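Local atomic coordinates of odorant binding protein (AGAP010409-PA) (Anopheles gambiae, PDB entry 3L4L), a protein that probably binds small odorant molecules and is seen here holding benzaldehyde. Residues 32-37 against 99-104; 38-43 against 95-100. All coordinates share one frame; numbering follows the deposited sequence.

Contact 1 of 2, residues 32-37 against 99-104; sequences FPDDPV and RAYSAF. With HBX (benzaldehyde), chain B.
Tyr101 and Phe104 reach from helix 96-105 to the loop that leads into helix 36-48, in the helical, disulfide-braced fold of the PBP/GOBP odorant-binding proteins. At the start of the helical segment, Ala100 meets benzaldehyde instead of the loop: its carbonyl O lies 3.3 Å from C1' of the ligand. Tyr101 carries the polar link. With CG anti to the backbone N the ring runs outward from the helix, and its OH donates to Phe32 O at 2.6 Å. The C=O...O angle is 156° and the hydroxyl is tilted a little from the carbonyl plane, while Phe32 O itself sits at the edge of the phenol ring, close to its plane. Beside this bond, the Asp34 carboxylate comes near CE1 of Tyr101, OD1 being 3.7 Å away, with the carboxylate plane turned 37° from the ring. That same OD1 is hydrogen-bonded to NE2 of His39, and Asp34 is the centre of an inverse gamma turn, which fits its place at the bend before the helix. One helical turn after Ala100, Phe104 serves two neighbours. Its CB and one ring edge border benzaldehyde, CD2 to C5 at 3.9 Å, whereas the far end of the ring approaches Phe32 obliquely, with planes 84° apart and Phe104 CZ 3.8 Å from Phe32 CD1.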
ATOM      1  N   PHE A  32       3.909  -5.903  -7.836  1.00 24.32           N
ATOM      2  CA  PHE A  32       2.677  -5.192  -8.170  1.00 20.13           C
ATOM      3  C   PHE A  32       2.868  -4.284  -9.373  1.00 21.43           C
ATOM      4  O   PHE A  32       3.272  -3.128  -9.243  1.00 24.56           O
ATOM      5  CB  PHE A  32       2.162  -4.437  -6.946  1.00 17.22           C
ATOM      6  CG  PHE A  32       2.049  -5.301  -5.723  1.00 21.98           C
ATOM      7  CD1 PHE A  32       3.075  -5.352  -4.794  1.00 21.10           C
ATOM      8  CD2 PHE A  32       0.924  -6.087  -5.514  1.00 18.54           C
ATOM      9  CE1 PHE A  32       2.976  -6.158  -3.676  1.00 26.12           C
ATOM     10  CE2 PHE A  32       0.814  -6.888  -4.398  1.00 20.33           C
ATOM     11  CZ  PHE A  32       1.840  -6.928  -3.477  1.00 28.92           C
ATOM     12  N   PRO A  33       2.590  -4.829 -10.565  1.00 22.93           N
ATOM     13  CA  PRO A  33       2.836  -4.148 -11.836  1.00 24.17           C
ATOM     14  C   PRO A  33       2.086  -2.830 -11.910  1.00 24.40           C
ATOM     15  O   PRO A  33       1.053  -2.648 -11.252  1.00 16.87           O
ATOM     16  CB  PRO A  33       2.296  -5.141 -12.871  1.00 22.32           C
ATOM     17  CG  PRO A  33       2.401  -6.465 -12.203  1.00 26.86           C
ATOM     18  CD  PRO A  33       2.079  -6.194 -10.763  1.00 24.18           C
ATOM     19  N   ASP A  34       2.613  -1.917 -12.711  1.00 15.04           N
ATOM     20  CA  ASP A  34       2.039  -0.591 -12.823  1.00 24.43           C
ATOM     21  C   ASP A  34       0.926  -0.621 -13.858  1.00 23.48           C
ATOM     22  O   ASP A  34       1.093  -0.147 -14.984  1.00 29.12           O
ATOM     23  CB  ASP A  34       3.131   0.420 -13.192  1.00 21.76           C
ATOM     24  CG  ASP A  34       2.696   1.855 -12.990  1.00 31.13           C
ATOM     25  OD1 ASP A  34       1.473   2.099 -12.900  1.00 24.62           O
ATOM     26  OD2 ASP A  34       3.583   2.739 -12.932  1.00 30.13           O
ATOM     27  N   ASP A  35      -0.210  -1.192 -13.467  1.00 19.28           N
ATOM     28  CA  ASP A  35      -1.364  -1.341 -14.354  1.00 18.27           C
ATOM     29  C   ASP A  35      -2.642  -1.021 -13.585  1.00 15.50           C
ATOM     30  O   ASP A  35      -2.654  -1.121 -12.361  1.00 14.04           O
ATOM     31  CB  ASP A  35      -1.408  -2.759 -14.940  1.00 17.59           C
ATOM     32  CG  ASP A  35      -1.908  -3.790 -13.950  1.00 16.54           C
ATOM     33  OD1 ASP A  35      -1.069  -4.518 -13.374  1.00 17.78           O
ATOM     34  OD2 ASP A  35      -3.141  -3.878 -13.756  1.00 13.44           O
ATOM     35  N   PRO A  36      -3.719  -0.628 -14.294  1.00 19.32           N
ATOM     36  CA  PRO A  36      -4.933  -0.136 -13.628  1.00 17.04           C
ATOM     37  C   PRO A  36      -5.597  -1.158 -12.696  1.00 15.81           C
ATOM     38  O   PRO A  36      -6.144  -0.770 -11.663  1.00 13.52           O
ATOM     39  CB  PRO A  36      -5.870   0.205 -14.796  1.00 26.54           C
ATOM     40  CG  PRO A  36      -4.978   0.315 -15.994  1.00 31.37           C
ATOM     41  CD  PRO A  36      -3.870  -0.655 -15.759  1.00 21.35           C
ATOM     42  N   VAL A  37      -5.556  -2.439 -13.049  1.00 14.32           N
ATOM     43  CA  VAL A  37      -6.166  -3.452 -12.191  1.00 12.69           C
ATOM     44  C   VAL A  37      -5.359  -3.568 -10.907  1.00 12.37           C
ATOM     45  O   VAL A  37      -5.903  -3.522  -9.804  1.00 13.69           O
ATOM     46  CB  VAL A  37      -6.282  -4.814 -12.899  1.00 16.60           C
ATOM     47  CG1 VAL A  37      -6.782  -5.889 -11.942  1.00 14.07           C
ATOM     48  CG2 VAL A  37      -7.210  -4.695 -14.109  1.00 12.51           C
ATOM     49  N   ARG A  99      -3.964   6.895  -6.889  1.00 11.08           N
ATOM     50  CA  ARG A  99      -3.480   7.592  -5.701  1.00 11.63           C
ATOM     51  C   ARG A  99      -2.912   6.594  -4.701  1.00 13.04           C
ATOM     52  O   ARG A  99      -1.829   6.804  -4.154  1.00 11.40           O
ATOM     53  CB  ARG A  99      -4.599   8.407  -5.047  1.00  9.71           C
ATOM     54  CG  ARG A  99      -4.147   9.252  -3.859  1.00 12.94           C
ATOM     55  CD  ARG A  99      -5.337   9.843  -3.087  1.00 13.34           C
ATOM     56  NE  ARG A  99      -6.181  10.647  -3.962  1.00 16.58           N
ATOM     57  CZ  ARG A  99      -7.395  11.081  -3.638  1.00 15.94           C
ATOM     58  NH1 ARG A  99      -7.909  10.783  -2.459  1.00 13.46           N
ATOM     59  NH2 ARG A  99      -8.097  11.809  -4.498  1.00 20.16           N
ATOM     60  N   ALA A 100      -3.645   5.507  -4.469  1.00  9.52           N
ATOM     61  CA  ALA A 100      -3.214   4.497  -3.507  1.00  9.96           C
ATOM     62  C   ALA A 100      -1.922   3.842  -3.976  1.00  9.07           C
ATOM     63  O   ALA A 100      -0.991   3.647  -3.198  1.00  8.73           O
ATOM     64  CB  ALA A 100      -4.304   3.451  -3.298  1.00  8.26           C
ATOM     65  N   TYR A 101      -1.861   3.506  -5.258  1.00  9.67           N
ATOM     66  CA  TYR A 101      -0.665   2.867  -5.800  1.00 11.00           C
ATOM     67  C   TYR A 101       0.549   3.792  -5.724  1.00 11.20           C
ATOM     68  O   TYR A 101       1.658   3.369  -5.390  1.00 10.41           O
ATOM     69  CB  TYR A 101      -0.918   2.435  -7.240  1.00 11.50           C
ATOM     70  CG  TYR A 101       0.194   1.634  -7.854  1.00 11.28           C
ATOM     71  CD1 TYR A 101       1.134   2.240  -8.680  1.00 16.62           C
ATOM     72  CD2 TYR A 101       0.297   0.265  -7.628  1.00 15.32           C
ATOM     73  CE1 TYR A 101       2.143   1.508  -9.262  1.00 17.00           C
ATOM     74  CE2 TYR A 101       1.303  -0.477  -8.206  1.00 17.70           C
ATOM     75  CZ  TYR A 101       2.227   0.154  -9.023  1.00 22.93           C
ATOM     76  OH  TYR A 101       3.241  -0.573  -9.605  1.00 21.82           O
ATOM     77  N   SER A 102       0.334   5.068  -6.014  1.00  9.93           N
ATOM     78  CA  SER A 102       1.405   6.043  -5.908  1.00  9.51           C
ATOM     79  C   SER A 102       1.932   6.136  -4.472  1.00 17.85           C
ATOM     80  O   SER A 102       3.143   6.191  -4.251  1.00 13.09           O
ATOM     81  CB  SER A 102       0.948   7.408  -6.429  1.00 11.67           C
ATOM     82  OG  SER A 102       1.974   8.371  -6.266  1.00 23.59           O
ATOM     83  N   ALA A 103       1.028   6.117  -3.497  1.00 10.30           N
ATOM     84  CA  ALA A 103       1.426   6.182  -2.089  1.00 10.09           C
ATOM     85  C   ALA A 103       2.197   4.922  -1.708  1.00 10.44           C
ATOM     86  O   ALA A 103       3.192   4.980  -0.986  1.00 12.94           O
ATOM     87  CB  ALA A 103       0.201   6.342  -1.193  1.00 11.21           C
ATOM     88  N   PHE A 104       1.720   3.785  -2.200  1.00 10.79           N
ATOM     89  CA  PHE A 104       2.369   2.507  -1.957  1.00 12.98           C
ATOM     90  C   PHE A 104       3.808   2.505  -2.464  1.00 12.75           C
ATOM     91  O   PHE A 104       4.671   1.848  -1.891  1.00 13.66           O
ATOM     92  CB  PHE A 104       1.593   1.371  -2.625  1.00  7.85           C
ATOM     93  CG  PHE A 104       2.304   0.045  -2.559  1.00 15.35           C
ATOM     94  CD1 PHE A 104       2.897  -0.497  -3.689  1.00 21.44           C
ATOM     95  CD2 PHE A 104       2.401  -0.645  -1.357  1.00 20.87           C
ATOM     96  CE1 PHE A 104       3.573  -1.712  -3.628  1.00 30.30           C
ATOM     97  CE2 PHE A 104       3.072  -1.862  -1.286  1.00 26.12           C
ATOM     98  CZ  PHE A 104       3.661  -2.395  -2.423  1.00 31.55           C
TER
HETATM   99  C1' HBX B 200      -2.157   1.739  -0.800  1.00 20.88           C
HETATM  100  O1' HBX B 200      -3.137   1.013  -0.889  1.00 35.75           O
HETATM  101  C1  HBX B 200      -1.113   1.380   0.176  1.00 15.85           C
HETATM  102  C2  HBX B 200      -0.210   2.339   0.631  1.00 15.66           C
HETATM  103  C3  HBX B 200       0.754   1.978   1.563  1.00 19.12           C
HETATM  104  C4  HBX B 200       0.806   0.674   2.032  1.00 16.98           C
HETATM  105  C5  HBX B 200      -0.096  -0.282   1.580  1.00 17.60           C
HETATM  106  C6  HBX B 200      -1.059   0.073   0.649  1.00 17.21           C

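Contact 2 of 2, residues 38-43 against 95-100; sequences THCFVR and DLCERA. With HBX (benzaldehyde), chain B.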
ATOM      1  N   THR A  38      -4.048  -3.684 -11.046  1.00 10.74           N
ATOM      2  CA  THR A  38      -3.186  -3.766  -9.876  1.00 10.07           C
ATOM      3  C   THR A  38      -3.321  -2.521  -9.012  1.00  9.54           C
ATOM      4  O   THR A  38      -3.350  -2.620  -7.789  1.00 12.01           O
ATOM      5  CB  THR A  38      -1.711  -3.994 -10.277  1.00 17.18           C
ATOM      6  OG1 THR A  38      -1.595  -5.270 -10.921  1.00 12.42           O
ATOM      7  CG2 THR A  38      -0.802  -3.965  -9.050  1.00  8.11           C
ATOM      8  N   HIS A  39      -3.414  -1.346  -9.632  1.00 10.38           N
ATOM      9  CA  HIS A  39      -3.598  -0.126  -8.841  1.00 12.99           C
ATOM     10  C   HIS A  39      -4.743  -0.294  -7.847  1.00 11.73           C
ATOM     11  O   HIS A  39      -4.612   0.018  -6.656  1.00 11.86           O
ATOM     12  CB  HIS A  39      -3.898   1.090  -9.727  1.00 10.30           C
ATOM     13  CG  HIS A  39      -2.759   1.502 -10.605  1.00 16.05           C
ATOM     14  ND1 HIS A  39      -2.902   2.428 -11.616  1.00 18.23           N
ATOM     15  CD2 HIS A  39      -1.461   1.120 -10.625  1.00 12.96           C
ATOM     16  CE1 HIS A  39      -1.741   2.598 -12.223  1.00 16.98           C
ATOM     17  NE2 HIS A  39      -0.849   1.817 -11.641  1.00 16.10           N
ATOM     18  N   CYS A  40      -5.883  -0.755  -8.347  1.00 10.09           N
ATOM     19  CA  CYS A  40      -7.060  -0.941  -7.504  1.00 12.84           C
ATOM     20  C   CYS A  40      -6.893  -2.093  -6.527  1.00 12.17           C
ATOM     21  O   CYS A  40      -7.421  -2.062  -5.416  1.00 14.05           O
ATOM     22  CB  CYS A  40      -8.315  -1.141  -8.352  1.00 10.70           C
ATOM     23  SG  CYS A  40      -8.759   0.344  -9.222  1.00 14.45           S
ATOM     24  N   PHE A  41      -6.162  -3.114  -6.940  1.00 11.68           N
ATOM     25  CA  PHE A  41      -5.903  -4.235  -6.049  1.00 12.58           C
ATOM     26  C   PHE A  41      -5.070  -3.756  -4.853  1.00 16.69           C
ATOM     27  O   PHE A  41      -5.372  -4.069  -3.697  1.00 12.75           O
ATOM     28  CB  PHE A  41      -5.179  -5.346  -6.809  1.00 10.48           C
ATOM     29  CG  PHE A  41      -4.843  -6.544  -5.960  1.00 12.87           C
ATOM     30  CD1 PHE A  41      -5.806  -7.499  -5.681  1.00 13.04           C
ATOM     31  CD2 PHE A  41      -3.564  -6.720  -5.460  1.00 14.71           C
ATOM     32  CE1 PHE A  41      -5.496  -8.609  -4.909  1.00 13.53           C
ATOM     33  CE2 PHE A  41      -3.243  -7.819  -4.681  1.00 16.76           C
ATOM     34  CZ  PHE A  41      -4.207  -8.768  -4.407  1.00 16.38           C
ATOM     35  N   VAL A  42      -4.027  -2.983  -5.138  1.00 12.48           N
ATOM     36  CA  VAL A  42      -3.185  -2.439  -4.082  1.00 12.79           C
ATOM     37  C   VAL A  42      -3.991  -1.561  -3.126  1.00 10.15           C
ATOM     38  O   VAL A  42      -3.849  -1.667  -1.910  1.00 14.76           O
ATOM     39  CB  VAL A  42      -2.016  -1.663  -4.661  1.00 11.68           C
ATOM     40  CG1 VAL A  42      -1.371  -0.790  -3.583  1.00 11.96           C
ATOM     41  CG2 VAL A  42      -1.021  -2.637  -5.284  1.00 11.90           C
ATOM     42  N   ARG A  43      -4.845  -0.707  -3.674  1.00 10.26           N
ATOM     43  CA  ARG A  43      -5.753   0.090  -2.847  1.00  9.84           C
ATOM     44  C   ARG A  43      -6.626  -0.790  -1.951  1.00 10.33           C
ATOM     45  O   ARG A  43      -6.779  -0.526  -0.757  1.00  8.33           O
ATOM     46  CB  ARG A  43      -6.652   0.956  -3.725  1.00 10.59           C
ATOM     47  CG  ARG A  43      -7.750   1.653  -2.948  1.00 10.19           C
ATOM     48  CD  ARG A  43      -8.524   2.627  -3.809  1.00 13.64           C
ATOM     49  NE  ARG A  43      -9.627   3.218  -3.056  1.00 18.29           N
ATOM     50  CZ  ARG A  43     -10.857   2.716  -3.014  1.00 23.24           C
ATOM     51  NH1 ARG A  43     -11.157   1.620  -3.703  1.00 18.57           N
ATOM     52  NH2 ARG A  43     -11.791   3.316  -2.293  1.00 20.49           N
ATOM     53  N   ASP A  95      -7.923   9.818  -9.493  1.00 17.44           N
ATOM     54  CA  ASP A  95      -8.261   8.397  -9.484  1.00 23.01           C
ATOM     55  C   ASP A  95      -7.775   7.745  -8.189  1.00 15.41           C
ATOM     56  O   ASP A  95      -6.579   7.741  -7.898  1.00  9.71           O
ATOM     57  CB  ASP A  95      -7.648   7.707 -10.708  1.00 20.87           C
ATOM     58  CG  ASP A  95      -8.005   6.244 -10.795  1.00 27.62           C
ATOM     59  OD1 ASP A  95      -8.758   5.876 -11.717  1.00 32.96           O
ATOM     60  OD2 ASP A  95      -7.540   5.459  -9.948  1.00 20.04           O
ATOM     61  N   LEU A  96      -8.709   7.197  -7.419  1.00 18.81           N
ATOM     62  CA  LEU A  96      -8.408   6.678  -6.083  1.00 19.92           C
ATOM     63  C   LEU A  96      -7.425   5.508  -6.088  1.00 14.46           C
ATOM     64  O   LEU A  96      -6.623   5.360  -5.171  1.00 10.40           O
ATOM     65  CB  LEU A  96      -9.697   6.261  -5.368  1.00 17.95           C
ATOM     66  CG  LEU A  96     -10.708   7.383  -5.120  1.00 25.41           C
ATOM     67  CD1 LEU A  96     -11.886   6.856  -4.325  1.00 28.09           C
ATOM     68  CD2 LEU A  96     -10.056   8.554  -4.405  1.00 27.08           C
ATOM     69  N   CYS A  97      -7.497   4.671  -7.115  1.00 12.33           N
ATOM     70  CA  CYS A  97      -6.589   3.534  -7.210  1.00 12.14           C
ATOM     71  C   CYS A  97      -5.174   3.992  -7.551  1.00 10.05           C
ATOM     72  O   CYS A  97      -4.199   3.502  -6.983  1.00 10.78           O
ATOM     73  CB  CYS A  97      -7.092   2.535  -8.250  1.00  9.84           C
ATOM     74  SG  CYS A  97      -8.738   1.903  -7.913  1.00 13.94           S
ATOM     75  N   GLU A  98      -5.066   4.923  -8.495  1.00 12.23           N
ATOM     76  CA  GLU A  98      -3.774   5.480  -8.863  1.00 15.06           C
ATOM     77  C   GLU A  98      -3.140   6.194  -7.665  1.00 10.03           C
ATOM     78  O   GLU A  98      -1.932   6.095  -7.437  1.00 11.17           O
ATOM     79  CB  GLU A  98      -3.917   6.435 -10.060  1.00 13.81           C
ATOM     80  CG  GLU A  98      -2.585   6.897 -10.633  1.00 19.60           C
ATOM     81  CD  GLU A  98      -2.751   7.993 -11.670  1.00 27.97           C
ATOM     82  OE1 GLU A  98      -1.774   8.731 -11.908  1.00 41.76           O
ATOM     83  OE2 GLU A  98      -3.862   8.122 -12.231  1.00 23.52           O
ATOM     84  N   ARG A  99      -3.964   6.895  -6.889  1.00 11.08           N
ATOM     85  CA  ARG A  99      -3.480   7.592  -5.701  1.00 11.63           C
ATOM     86  C   ARG A  99      -2.912   6.594  -4.701  1.00 13.04           C
ATOM     87  O   ARG A  99      -1.829   6.804  -4.154  1.00 11.40           O
ATOM     88  CB  ARG A  99      -4.599   8.407  -5.047  1.00  9.71           C
ATOM     89  CG  ARG A  99      -4.147   9.252  -3.859  1.00 12.94           C
ATOM     90  CD  ARG A  99      -5.337   9.843  -3.087  1.00 13.34           C
ATOM     91  NE  ARG A  99      -6.181  10.647  -3.962  1.00 16.58           N
ATOM     92  CZ  ARG A  99      -7.395  11.081  -3.638  1.00 15.94           C
ATOM     93  NH1 ARG A  99      -7.909  10.783  -2.459  1.00 13.46           N
ATOM     94  NH2 ARG A  99      -8.097  11.809  -4.498  1.00 20.16           N
ATOM     95  N   ALA A 100      -3.645   5.507  -4.469  1.00  9.52           N
ATOM     96  CA  ALA A 100      -3.214   4.497  -3.507  1.00  9.96           C
ATOM     97  C   ALA A 100      -1.922   3.842  -3.976  1.00  9.07           C
ATOM     98  O   ALA A 100      -0.991   3.647  -3.198  1.00  8.73           O
ATOM     99  CB  ALA A 100      -4.304   3.451  -3.298  1.00  8.26           C
TER
HETATM  100  C1' HBX B 200      -2.157   1.739  -0.800  1.00 20.88           C
HETATM  101  O1' HBX B 200      -3.137   1.013  -0.889  1.00 35.75           O
HETATM  102  C1  HBX B 200      -1.113   1.380   0.176  1.00 15.85           C
HETATM  103  C2  HBX B 200      -0.210   2.339   0.631  1.00 15.66           C
HETATM  104  C3  HBX B 200       0.754   1.978   1.563  1.00 19.12           C
HETATM  105  C4  HBX B 200       0.806   0.674   2.032  1.00 16.98           C
HETATM  106  C5  HBX B 200      -0.096  -0.282   1.580  1.00 17.60           C
HETATM  107  C6  HBX B 200      -1.059   0.073   0.649  1.00 17.21           C
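Cys40 and Cys97 are joined covalently where helices 36-48 and 96-105 cross, and the other side chains are arranged about that bond. The local axes approach to 7.6 Å at 70°, and the CA atoms of the two cysteines are only 4.5 Å apart. Both SG atoms lie anti to their own carbonyl carbons, beside the backbone N, and they meet at 2.0 Å with a chi3 of 97°, near the 90° preferred by disulfides.

One turn further along the first helix, Arg43 lies across the second. Its chain is extended from CG to NE: the root packs on Ala100, CB to CB at 3.5 Å, the middle passes over the backbone of Leu96, with CD 3.6 Å from Leu96 O, and NE reaches Leu96 CB. The Arg43 and Leu96 side chains are set obliquely to each other, and the guanidinium continues to a salt bridge with Asp54. Towards the N-terminal end of helix 36-48, His39 sets its CB 3.7 Å from Cys97 O and 3.8 Å from Cys97 CB. Its imidazole, whose polar end is taken by Asp34, approaches Cys97 O and Glu98 CA obliquely.

Asp95 is the N-cap of the second helix. OD2 accepts from Glu98 N on its anti side, somewhat out of the carboxylate plane, in a nearly straight bond (N-H...O 167°), and more weakly from Cys97 N, so the cap includes the residue carrying the disulfide. On the ligand side of the crossing, the Val42 carbonyl O comes within 3.0 Å of benzaldehyde O1', and Val42 CG1 and Ala100 CB both touch the aldehyde end. Such a disulfide between two crossing helices beside an internal ligand pocket is characteristic of insect odorant-binding proteins.

How the contacts relate
From the N terminus, after helices 5-14 and 21-28, the chain passes through 32-35 into helix 36-48, whose first turns carry 36-37 and then 38-43. After the intervening strands and helices it returns as 95-100 and 99-104 on helix 96-105. Contact 2 closes the inner loop, with 51 residues between its segments, and contact 1 closes the outer one, with 61; the two are nested, though they share Arg99 and Ala100 on the returning helix. Their centres are 5 Å apart, and Tyr101 CG lies 3.3 Å from His39 CD2 between them. Together they fasten the entry and first turns of helix 36-48 to helix 96-105, and both border benzaldehyde.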